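Local coordinates for protein cysteine S-methyltransferase NleE (Escherichia coli O157:H7, PDB 4R29) that probably methylates a zinc-binding cysteine of host TAB2 and TAB3 using S-adenosylmethionine, thereby blocking NF-kappa-B activation during infection, at residues C132-N140 with A161-R172. The protein carries 1 engineered substitution. Sequence-based numbering, arbitrary orientation.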
loop_
_atom_site.group_PDB
_atom_site.type_symbol
_atom_site.label_atom_id
_atom_site.label_comp_id
_atom_site.label_asym_id
_atom_site.label_seq_id
_atom_site.Cartn_x
_atom_site.Cartn_y
_atom_site.Cartn_z
ATOM N N CYS A 132 1.434 10.473 4.383
ATOM C CA CYS A 132 0.469 10.463 3.286
ATOM C C CYS A 132 0.252 9.064 2.687
ATOM O O CYS A 132 1.181 8.248 2.603
ATOM C CB CYS A 132 0.905 11.430 2.186
ATOM S SG CYS A 132 1.207 13.127 2.743
ATOM N N CYS A 133 -0.980 8.801 2.264
ATOM C CA CYS A 133 -1.316 7.554 1.577
ATOM C C CYS A 133 -1.938 7.839 0.210
ATOM O O CYS A 133 -2.992 8.470 0.124
ATOM C CB CYS A 133 -2.292 6.718 2.414
ATOM S SG CYS A 133 -1.592 6.085 3.965
ATOM N N LYS A 134 -1.285 7.387 -0.855
ATOM C CA LYS A 134 -1.918 7.396 -2.171
ATOM C C LYS A 134 -2.661 6.071 -2.331
ATOM O O LYS A 134 -2.073 5.000 -2.152
ATOM C CB LYS A 134 -0.889 7.602 -3.286
ATOM C CG LYS A 134 -0.297 9.013 -3.324
ATOM C CD LYS A 134 0.760 9.177 -4.444
ATOM C CE LYS A 134 1.293 10.611 -4.552
ATOM N NZ LYS A 134 0.400 11.506 -5.354
ATOM N N ILE A 135 -3.958 6.141 -2.619
ATOM C CA ILE A 135 -4.804 4.952 -2.634
ATOM C C ILE A 135 -5.447 4.783 -3.996
ATOM O O ILE A 135 -5.862 5.765 -4.613
ATOM C CB ILE A 135 -5.933 5.042 -1.590
ATOM C CG1 ILE A 135 -5.364 5.337 -0.202
ATOM C CG2 ILE A 135 -6.762 3.751 -1.587
ATOM C CD1 ILE A 135 -6.408 5.764 0.836
ATOM N N PHE A 136 -5.527 3.539 -4.461
ATOM C CA PHE A 136 -6.240 3.234 -5.702
ATOM C C PHE A 136 -6.590 1.760 -5.808
ATOM O O PHE A 136 -5.943 0.921 -5.184
ATOM C CB PHE A 136 -5.447 3.675 -6.930
ATOM C CG PHE A 136 -4.042 3.166 -6.957
ATOM C CD1 PHE A 136 -3.033 3.847 -6.287
ATOM C CD2 PHE A 136 -3.722 2.019 -7.652
ATOM C CE1 PHE A 136 -1.728 3.392 -6.310
ATOM C CE2 PHE A 136 -2.404 1.546 -7.674
ATOM C CZ PHE A 136 -1.409 2.240 -6.999
ATOM N N PRO A 137 -7.623 1.445 -6.606
ATOM C CA PRO A 137 -8.078 0.064 -6.794
ATOM C C PRO A 137 -6.956 -0.835 -7.316
ATOM O O PRO A 137 -6.158 -0.403 -8.136
ATOM C CB PRO A 137 -9.173 0.197 -7.870
ATOM C CG PRO A 137 -9.654 1.611 -7.763
ATOM C CD PRO A 137 -8.420 2.406 -7.398
ATOM N N LYS A 138 -6.899 -2.073 -6.846
ATOM C CA LYS A 138 -5.935 -3.001 -7.387
ATOM C C LYS A 138 -6.364 -3.408 -8.774
ATOM O O LYS A 138 -7.525 -3.758 -8.997
ATOM C CB LYS A 138 -5.785 -4.249 -6.527
ATOM C CG LYS A 138 -4.785 -5.239 -7.116
ATOM C CD LYS A 138 -4.192 -6.161 -6.051
ATOM C CE LYS A 138 -3.370 -7.298 -6.670
ATOM N NZ LYS A 138 -2.712 -6.909 -7.962
ATOM N N GLU A 139 -5.413 -3.331 -9.701
ATOM C CA GLU A 139 -5.530 -3.931 -11.023
ATOM C C GLU A 139 -6.096 -5.350 -10.909
ATOM O O GLU A 139 -5.701 -6.113 -10.026
ATOM C CB GLU A 139 -4.136 -3.986 -11.659
ATOM C CG GLU A 139 -4.085 -4.617 -13.034
ATOM C CD GLU A 139 -4.769 -3.762 -14.074
ATOM O OE1 GLU A 139 -5.393 -2.742 -13.691
ATOM O OE2 GLU A 139 -4.678 -4.107 -15.269
ATOM N N ASN A 140 -7.029 -5.699 -11.785
ATOM C CA ASN A 140 -7.487 -7.083 -11.879
ATOM C C ASN A 140 -8.096 -7.631 -10.587
ATOM O O ASN A 140 -8.104 -8.844 -10.356
ATOM C CB ASN A 140 -6.345 -8.000 -12.353
ATOM C CG ASN A 140 -5.204 -8.118 -11.325
ATOM O OD1 ASN A 140 -5.400 -8.613 -10.206
ATOM N ND2 ASN A 140 -4.011 -7.662 -11.706
ATOM N N ALA A 161 6.956 7.585 -4.009
ATOM C CA ALA A 161 5.589 7.125 -4.154
ATOM C C ALA A 161 5.194 7.261 -5.613
ATOM O O ALA A 161 4.588 6.364 -6.190
ATOM C CB ALA A 161 4.649 7.904 -3.270
ATOM N N ASN A 162 5.548 8.393 -6.207
ATOM C CA ASN A 162 5.254 8.620 -7.615
ATOM C C ASN A 162 5.984 7.616 -8.504
ATOM O O ASN A 162 5.398 7.036 -9.415
ATOM C CB ASN A 162 5.614 10.056 -8.014
ATOM C CG ASN A 162 4.562 11.062 -7.584
ATOM O OD1 ASN A 162 3.381 10.728 -7.445
ATOM N ND2 ASN A 162 4.987 12.296 -7.367
ATOM N N ARG A 163 7.265 7.410 -8.224
ATOM C CA ARG A 163 8.066 6.462 -8.971
ATOM C C ARG A 163 7.485 5.042 -8.878
ATOM O O ARG A 163 7.508 4.281 -9.840
ATOM C CB ARG A 163 9.505 6.495 -8.480
ATOM C CG ARG A 163 10.457 5.575 -9.240
ATOM C CD ARG A 163 10.687 6.137 -10.620
ATOM N NE ARG A 163 11.688 5.393 -11.382
ATOM C CZ ARG A 163 11.655 5.266 -12.707
ATOM N NH1 ARG A 163 10.669 5.817 -13.411
ATOM N NH2 ARG A 163 12.600 4.582 -13.330
ATOM N N PHE A 164 6.944 4.689 -7.727
ATOM C CA PHE A 164 6.297 3.398 -7.613
ATOM C C PHE A 164 5.115 3.280 -8.568
ATOM O O PHE A 164 4.943 2.262 -9.226
ATOM C CB PHE A 164 5.829 3.139 -6.182
ATOM C CG PHE A 164 4.879 1.989 -6.067
ATOM C CD1 PHE A 164 5.347 0.688 -6.069
ATOM C CD2 PHE A 164 3.508 2.207 -5.990
ATOM C CE1 PHE A 164 4.473 -0.390 -5.972
ATOM C CE2 PHE A 164 2.622 1.139 -5.888
ATOM C CZ PHE A 164 3.106 -0.164 -5.883
ATOM N N ILE A 165 4.293 4.319 -8.628
ATOM C CA ILE A 165 3.106 4.299 -9.468
ATOM C C ILE A 165 3.463 4.140 -10.958
ATOM O O ILE A 165 2.788 3.412 -11.703
ATOM C CB ILE A 165 2.242 5.545 -9.212
ATOM C CG1 ILE A 165 1.709 5.517 -7.774
ATOM C CG2 ILE A 165 1.085 5.628 -10.209
ATOM C CD1 ILE A 165 1.001 6.808 -7.365
ATOM N N GLU A 166 4.537 4.804 -11.374
ATOM C CA GLU A 166 5.077 4.619 -12.722
ATOM C C GLU A 166 5.520 3.188 -12.961
ATOM O O GLU A 166 5.185 2.602 -13.991
ATOM C CB GLU A 166 6.275 5.528 -12.960
ATOM C CG GLU A 166 5.939 6.987 -12.968
ATOM C CD GLU A 166 7.189 7.841 -12.976
ATOM O OE1 GLU A 166 7.089 9.043 -12.643
ATOM O OE2 GLU A 166 8.272 7.306 -13.307
ATOM N N LEU A 167 6.301 2.633 -12.031
ATOM C CA LEU A 167 6.757 1.266 -12.200
ATOM C C LEU A 167 5.556 0.332 -12.150
ATOM O O LEU A 167 5.438 -0.580 -12.949
ATOM C CB LEU A 167 7.812 0.893 -11.151
ATOM C CG LEU A 167 9.101 1.728 -11.188
ATOM C CD1 LEU A 167 10.062 1.371 -10.069
ATOM C CD2 LEU A 167 9.786 1.573 -12.545
ATOM N N TYR A 168 4.641 0.582 -11.228
ATOM C CA TYR A 168 3.446 -0.240 -11.128
ATOM C C TYR A 168 2.626 -0.224 -12.423
ATOM O O TYR A 168 2.072 -1.242 -12.828
ATOM C CB TYR A 168 2.579 0.238 -9.985
ATOM C CG TYR A 168 1.311 -0.555 -9.824
ATOM C CD1 TYR A 168 1.321 -1.776 -9.160
ATOM C CD2 TYR A 168 0.105 -0.088 -10.330
ATOM C CE1 TYR A 168 0.169 -2.509 -8.996
ATOM C CE2 TYR A 168 -1.060 -0.817 -10.177
ATOM C CZ TYR A 168 -1.018 -2.028 -9.507
ATOM O OH TYR A 168 -2.157 -2.774 -9.338
ATOM N N ASN A 169 2.535 0.943 -13.048
ATOM C CA ASN A 169 1.801 1.079 -14.293
ATOM C C ASN A 169 2.496 0.355 -15.439
ATOM O O ASN A 169 1.853 -0.208 -16.311
ATOM C CB ASN A 169 1.615 2.557 -14.646
ATOM C CG ASN A 169 0.515 3.216 -13.834
ATOM O OD1 ASN A 169 -0.407 2.552 -13.367
ATOM N ND2 ASN A 169 0.612 4.528 -13.656
ATOM N N ILE A 170 3.821 0.393 -15.440
ATOM C CA ILE A 170 4.561 -0.322 -16.446
ATOM C C ILE A 170 4.308 -1.815 -16.288
ATOM O O ILE A 170 4.004 -2.501 -17.262
ATOM C CB ILE A 170 6.045 -0.057 -16.332
ATOM C CG1 ILE A 170 6.364 1.364 -16.793
ATOM C CG2 ILE A 170 6.825 -1.091 -17.139
ATOM C CD1 ILE A 170 7.834 1.720 -16.616
ATOM N N LYS A 171 4.419 -2.313 -15.057
ATOM C CA LYS A 171 4.161 -3.727 -14.802
ATOM C C LYS A 171 2.772 -4.117 -15.297
ATOM O O LYS A 171 2.627 -5.047 -16.075
ATOM C CB LYS A 171 4.277 -4.069 -13.316
ATOM C CG LYS A 171 4.220 -5.579 -13.030
ATOM C CD LYS A 171 3.381 -5.887 -11.805
ATOM C CE LYS A 171 3.921 -7.089 -11.000
ATOM N NZ LYS A 171 4.382 -8.255 -11.839
ATOM N N ARG A 172 1.744 -3.402 -14.848
ATOM C CA ARG A 172 0.391 -3.803 -15.203
ATOM C C ARG A 172 0.106 -3.626 -16.715
ATOM O O ARG A 172 -0.579 -4.454 -17.306
ATOM C CB ARG A 172 -0.658 -3.120 -14.318
ATOM C CG ARG A 172 -0.878 -1.678 -14.629
ATOM C CD ARG A 172 -2.162 -1.441 -15.416
ATOM N NE ARG A 172 -2.218 -0.058 -15.894
ATOM C CZ ARG A 172 -2.394 0.999 -15.100
ATOM N NH1 ARG A 172 -2.531 0.828 -13.787
ATOM N NH2 ARG A 172 -2.424 2.225 -15.615
#
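F136 and Y168 form the aromatic centre of this contact, an offset edge-to-face pair in which the phenylalanine turns its edge toward the tyrosine face. The F136 and Y168 ring centroids stand 5.6 Å apart, with the planes at 61°. The closest atoms of the pair are F136 CE2 and Y168 CE2, at 3.7 Å. The phenylalanine CG lies between its own backbone N and carbonyl carbon (chi1 52°), from where the ring projects from the strand to the helix. Two looser apolar contacts extend the patch: F136 CZ meets F164 CE2 edge to edge, and F136 CE1 lies 4.3 Å from I165 CG1.

Further back along the strand, the aliphatic part of K134 crosses I165 at about a right angle, its CD 3.8 Å from I165 CD1 and close to the methyl of A161. Its chain is extended until a bend at the last torsion, and K134 CE approaches N162 OD1 at 3.6 Å.

Polar contacts gather beyond the strand end. Y168 extends CG anti to its backbone N, which carries the hydroxyl out to the loop, where E139 N donates a weak hydrogen bond to Y168 OH at 3.3 Å. The carboxylate of E139 rests against the aliphatic part of R172, with E139 OE2 3.7 Å from R172 CD. The opposite charges are near, but E139 OE1 lies well out of the guanidinium plane and no salt bridge forms, so any attraction is probably diffuse.

The axes of strand 132-137 and helix segment 161-172 approach to 10.6 Å, nearly parallel at 19°. Strand 131-137 is an edge of the three-stranded antiparallel sheet in this Rossmann-like fold, paired with strand 145-151; helix 155-181 packs on one face of that sheet, and F164 reaches Q111, which binds S-adenosylmethionine, on strand 109-114, while also touching helix 186-201.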